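PDB 3RY7: ribokinase from Staphylococcus aureus, which transfers a phosphate from ATP to O-5 of D-ribose in a magnesium-dependent reaction that monovalent cations activate. Local coordinates for the interface of chains A and B. Coordinates in Å, arbitrary orientation; residue numbers count along the deposited sequence, not the author numbering. Chains: chain A/B, Ribokinase.

The interface of chains A and B. Residues chain A 52-53, 255, 263, 277, 280-281, 284; chain B 296-298, 300-302, 304.
B:Val301 takes the crowded rotamer, CG1 between its backbone N and carbonyl carbon (chi1 83°), which spreads its two methyls over different parts of chain A. Across from it, A:Phe277 holds CG anti to its own N (chi1 -178°), so that the ring's CE1 meets B:Val301 CG1 at 3.3 Å, the side chains crossing at about a right angle. The other methyl, CG2, lies 3.5 Å from A:Ala281 CA; a small alanine suits this place because the valine can press onto the backbone of helix 271-283. A:Met53, bent at chi2 (-35°), crosses B:Val301 at about a right angle and ends its flexible thioether with CE 3.9 Å from B:Val301 CB. Thus the short C-terminal helix 298-302 of chain B packs by a branched residue into an apolar surface of chain A. This patch is one part of a two-fold symmetric interface, and each contact recurs with the chains exchanged; whether this dimer forms in solution the structure alone does not show. A:Leu284 extends the surface, its CD1 3.7 Å from B:Pro296 CB, where a rigid pyrrolidine ring precedes the helix. The aliphatic stem of A:Lys280 runs antiparallel to B:Val304, CG to CG1 3.8 Å, lending carbon rather than charge. Along the opposite flank, the extended A:Arg52 likewise offers methylene CG to B:Leu297 CD2 at 3.5 Å. At its first residue, the helix is tied down by B:Leu298 N, which donates to A:Arg52 O at 3.0 Å in a moderately bent hydrogen bond, its N above the carbonyl plane rather than on a lone pair.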
ATOM      1  N   ARG A  52     -15.010   9.766  -3.516  1.00 36.33           N
ATOM      2  CA  ARG A  52     -14.408   8.774  -4.405  1.00 35.50           C
ATOM      3  C   ARG A  52     -15.455   7.780  -4.890  1.00 42.73           C
ATOM      4  O   ARG A  52     -15.268   7.135  -5.917  1.00 41.47           O
ATOM      5  CB  ARG A  52     -13.211   8.067  -3.761  1.00 32.05           C
ATOM      6  CG  ARG A  52     -11.913   8.861  -3.927  1.00 32.64           C
ATOM      7  CD  ARG A  52     -10.716   8.262  -3.193  1.00 30.06           C
ATOM      8  NE  ARG A  52      -9.642   9.252  -3.126  1.00 31.91           N
ATOM      9  CZ  ARG A  52      -8.612   9.202  -2.284  1.00 34.92           C
ATOM     10  NH1 ARG A  52      -8.480   8.183  -1.433  1.00 34.61           N
ATOM     11  NH2 ARG A  52      -7.705  10.177  -2.301  1.00 31.85           N
ATOM     12  N   MET A  53     -16.565   7.680  -4.161  1.00 36.55           N
ATOM     13  CA  MET A  53     -17.709   6.898  -4.619  1.00 33.62           C
ATOM     14  C   MET A  53     -18.558   7.709  -5.587  1.00 37.11           C
ATOM     15  O   MET A  53     -19.625   7.273  -5.992  1.00 43.42           O
ATOM     16  CB  MET A  53     -18.560   6.454  -3.435  1.00 41.25           C
ATOM     17  CG  MET A  53     -17.924   5.363  -2.611  1.00 37.93           C
ATOM     18  SD  MET A  53     -17.005   4.288  -3.719  1.00 47.23           S
ATOM     19  CE  MET A  53     -16.592   2.949  -2.631  1.00 35.35           C
ATOM     20  N   THR A 255     -14.755   4.633   5.754  1.00 25.73           N
ATOM     21  CA  THR A 255     -14.955   4.244   4.357  1.00 23.52           C
ATOM     22  C   THR A 255     -16.309   3.531   4.187  1.00 20.82           C
ATOM     23  O   THR A 255     -16.984   3.702   3.175  1.00 27.05           O
ATOM     24  CB  THR A 255     -13.797   3.338   3.847  1.00 28.95           C
ATOM     25  OG1 THR A 255     -12.551   4.053   3.929  1.00 25.28           O
ATOM     26  CG2 THR A 255     -14.046   2.872   2.410  1.00 20.29           C
ATOM     27  N   ARG A 263     -24.517   5.248  -1.663  1.00 32.51           N
ATOM     28  CA  ARG A 263     -25.314   4.224  -2.322  1.00 37.56           C
ATOM     29  C   ARG A 263     -26.792   4.253  -1.894  1.00 38.75           C
ATOM     30  O   ARG A 263     -27.668   3.794  -2.635  1.00 40.31           O
ATOM     31  CB  ARG A 263     -24.689   2.852  -2.032  1.00 31.46           C
ATOM     32  CG  ARG A 263     -25.498   1.650  -2.491  1.00 42.57           C
ATOM     33  CD  ARG A 263     -25.876   1.776  -3.957  1.00 48.29           C
ATOM     34  NE  ARG A 263     -24.714   1.759  -4.837  1.00 51.52           N
ATOM     35  CZ  ARG A 263     -24.269   0.671  -5.463  1.00 62.24           C
ATOM     36  NH1 ARG A 263     -24.888  -0.499  -5.299  1.00 51.53           N
ATOM     37  NH2 ARG A 263     -23.204   0.756  -6.259  1.00 60.48           N
ATOM     38  N   PHE A 277     -22.580  -2.708  -0.366  1.00 35.39           N
ATOM     39  CA  PHE A 277     -21.650  -1.815  -1.042  1.00 36.29           C
ATOM     40  C   PHE A 277     -20.683  -1.126  -0.074  1.00 38.01           C
ATOM     41  O   PHE A 277     -19.498  -0.981  -0.376  1.00 34.50           O
ATOM     42  CB  PHE A 277     -22.428  -0.767  -1.813  1.00 30.97           C
ATOM     43  CG  PHE A 277     -21.567   0.179  -2.599  1.00 44.29           C
ATOM     44  CD1 PHE A 277     -21.222  -0.108  -3.917  1.00 44.55           C
ATOM     45  CD2 PHE A 277     -21.127   1.373  -2.040  1.00 37.48           C
ATOM     46  CE1 PHE A 277     -20.438   0.770  -4.663  1.00 41.46           C
ATOM     47  CE2 PHE A 277     -20.345   2.257  -2.776  1.00 38.47           C
ATOM     48  CZ  PHE A 277     -20.003   1.953  -4.093  1.00 41.98           C
ATOM     49  N   LYS A 280     -18.185  -3.634   0.994  1.00 31.60           N
ATOM     50  CA  LYS A 280     -17.220  -3.831  -0.086  1.00 36.02           C
ATOM     51  C   LYS A 280     -16.140  -2.763  -0.011  1.00 39.29           C
ATOM     52  O   LYS A 280     -14.958  -3.071   0.188  1.00 37.04           O
ATOM     53  CB  LYS A 280     -17.886  -3.792  -1.466  1.00 34.94           C
ATOM     54  CG  LYS A 280     -18.525  -5.111  -1.898  1.00 43.81           C
ATOM     55  CD  LYS A 280     -19.296  -4.945  -3.201  1.00 45.86           C
ATOM     56  CE  LYS A 280     -20.224  -6.133  -3.465  1.00 53.55           C
ATOM     57  NZ  LYS A 280     -21.068  -5.938  -4.690  1.00 53.35           N
ATOM     58  N   ALA A 281     -16.557  -1.506  -0.164  1.00 38.19           N
ATOM     59  CA  ALA A 281     -15.637  -0.376  -0.134  1.00 31.38           C
ATOM     60  C   ALA A 281     -14.678  -0.529   1.028  1.00 30.18           C
ATOM     61  O   ALA A 281     -13.466  -0.426   0.863  1.00 36.03           O
ATOM     62  CB  ALA A 281     -16.401   0.923  -0.025  1.00 35.59           C
ATOM     63  N   LEU A 284     -11.691  -3.295   0.639  1.00 34.96           N
ATOM     64  CA  LEU A 284     -10.627  -2.792  -0.226  1.00 34.08           C
ATOM     65  C   LEU A 284      -9.539  -2.028   0.528  1.00 47.37           C
ATOM     66  O   LEU A 284      -8.452  -1.752   0.004  1.00 52.05           O
ATOM     67  CB  LEU A 284     -11.236  -1.866  -1.267  1.00 27.81           C
ATOM     68  CG  LEU A 284     -11.982  -2.620  -2.364  1.00 44.35           C
ATOM     69  CD1 LEU A 284     -12.440  -1.669  -3.456  1.00 40.59           C
ATOM     70  CD2 LEU A 284     -11.074  -3.715  -2.935  1.00 39.20           C
TER
ATOM     71  N   PRO B 296     -10.610   3.684  -1.441  1.00 43.08           N
ATOM     72  CA  PRO B 296     -10.869   3.235  -2.824  1.00 41.57           C
ATOM     73  C   PRO B 296     -11.737   4.143  -3.705  1.00 42.31           C
ATOM     74  O   PRO B 296     -12.500   4.989  -3.228  1.00 45.01           O
ATOM     75  CB  PRO B 296     -11.564   1.876  -2.636  1.00 44.55           C
ATOM     76  CG  PRO B 296     -12.159   1.928  -1.247  1.00 44.23           C
ATOM     77  CD  PRO B 296     -11.198   2.772  -0.439  1.00 43.40           C
ATOM     78  N   LEU B 297     -11.607   3.948  -5.015  1.00 40.30           N
ATOM     79  CA  LEU B 297     -12.443   4.631  -5.990  1.00 44.29           C
ATOM     80  C   LEU B 297     -13.622   3.735  -6.393  1.00 48.03           C
ATOM     81  O   LEU B 297     -13.561   2.512  -6.261  1.00 44.32           O
ATOM     82  CB  LEU B 297     -11.624   5.000  -7.230  1.00 42.92           C
ATOM     83  CG  LEU B 297     -10.427   5.934  -7.078  1.00 43.43           C
ATOM     84  CD1 LEU B 297      -9.492   5.752  -8.271  1.00 48.25           C
ATOM     85  CD2 LEU B 297     -10.886   7.379  -6.957  1.00 42.88           C
ATOM     86  N   LEU B 298     -14.694   4.355  -6.877  1.00 42.22           N
ATOM     87  CA  LEU B 298     -15.864   3.625  -7.354  1.00 52.20           C
ATOM     88  C   LEU B 298     -15.469   2.431  -8.240  1.00 60.18           C
ATOM     89  O   LEU B 298     -15.925   1.297  -8.017  1.00 54.37           O
ATOM     90  CB  LEU B 298     -16.768   4.572  -8.145  1.00 46.21           C
ATOM     91  CG  LEU B 298     -18.269   4.304  -8.156  1.00 47.60           C
ATOM     92  CD1 LEU B 298     -18.871   4.782  -9.473  1.00 40.55           C
ATOM     93  CD2 LEU B 298     -18.586   2.835  -7.883  1.00 49.88           C
ATOM     94  N   GLU B 300     -12.869   0.569  -8.499  1.00 57.34           N
ATOM     95  CA  GLU B 300     -12.343  -0.537  -7.753  1.00 55.96           C
ATOM     96  C   GLU B 300     -13.351  -1.305  -6.915  1.00 60.33           C
ATOM     97  O   GLU B 300     -13.198  -2.465  -6.705  1.00 59.54           O
ATOM     98  CB  GLU B 300     -11.140  -0.060  -6.977  1.00 52.69           C
ATOM     99  CG  GLU B 300     -10.324   0.888  -7.862  1.00 56.24           C
ATOM    100  OE1 GLU B 300      -9.394   2.216  -6.062  1.00 49.92           O
ATOM    101  OE2 GLU B 300      -8.083   1.644  -7.703  0.74 56.97           O
ATOM    102  N   VAL B 301     -14.395  -0.658  -6.449  1.00 59.13           N
ATOM    103  CA  VAL B 301     -15.400  -1.335  -5.616  1.00 62.58           C
ATOM    104  C   VAL B 301     -16.396  -2.104  -6.490  1.00 58.89           C
ATOM    105  O   VAL B 301     -16.950  -3.123  -6.064  1.00 54.59           O
ATOM    106  CB  VAL B 301     -16.165  -0.336  -4.693  1.00 54.44           C
ATOM    107  CG1 VAL B 301     -17.317   0.325  -5.458  1.00 59.47           C
ATOM    108  CG2 VAL B 301     -16.680  -1.019  -3.441  1.00 44.33           C
ATOM    109  N   ASN B 302     -16.630  -1.580  -7.670  1.00 61.37           N
ATOM    110  CA  ASN B 302     -17.538  -2.199  -8.577  1.00 64.44           C
ATOM    111  C   ASN B 302     -17.020  -3.540  -9.020  1.00 69.98           C
ATOM    112  O   ASN B 302     -17.789  -4.396  -9.389  1.00 77.34           O
ATOM    113  CB  ASN B 302     -17.833  -1.273  -9.720  1.00 55.65           C
ATOM    114  CG  ASN B 302     -19.022  -0.454  -9.451  1.00 63.58           C
ATOM    115  OD1 ASN B 302     -19.749  -0.714  -8.507  1.00 69.29           O
ATOM    116  ND2 ASN B 302     -19.252   0.529 -10.270  1.00 57.21           N
ATOM    117  N   VAL B 304     -15.358  -5.640  -6.927  1.00 67.54           N
ATOM    118  CA  VAL B 304     -15.284  -6.592  -5.833  1.00 69.80           C
ATOM    119  C   VAL B 304     -16.213  -7.777  -6.089  1.00 70.53           C
ATOM    120  O   VAL B 304     -16.527  -8.530  -5.182  1.00 66.34           O
ATOM    121  CB  VAL B 304     -15.634  -5.957  -4.506  1.00 64.76           C
ATOM    122  CG1 VAL B 304     -15.536  -6.967  -3.384  1.00 53.14           C
ATOM    123  CG2 VAL B 304     -14.784  -4.777  -4.254  1.00 60.62           C
TER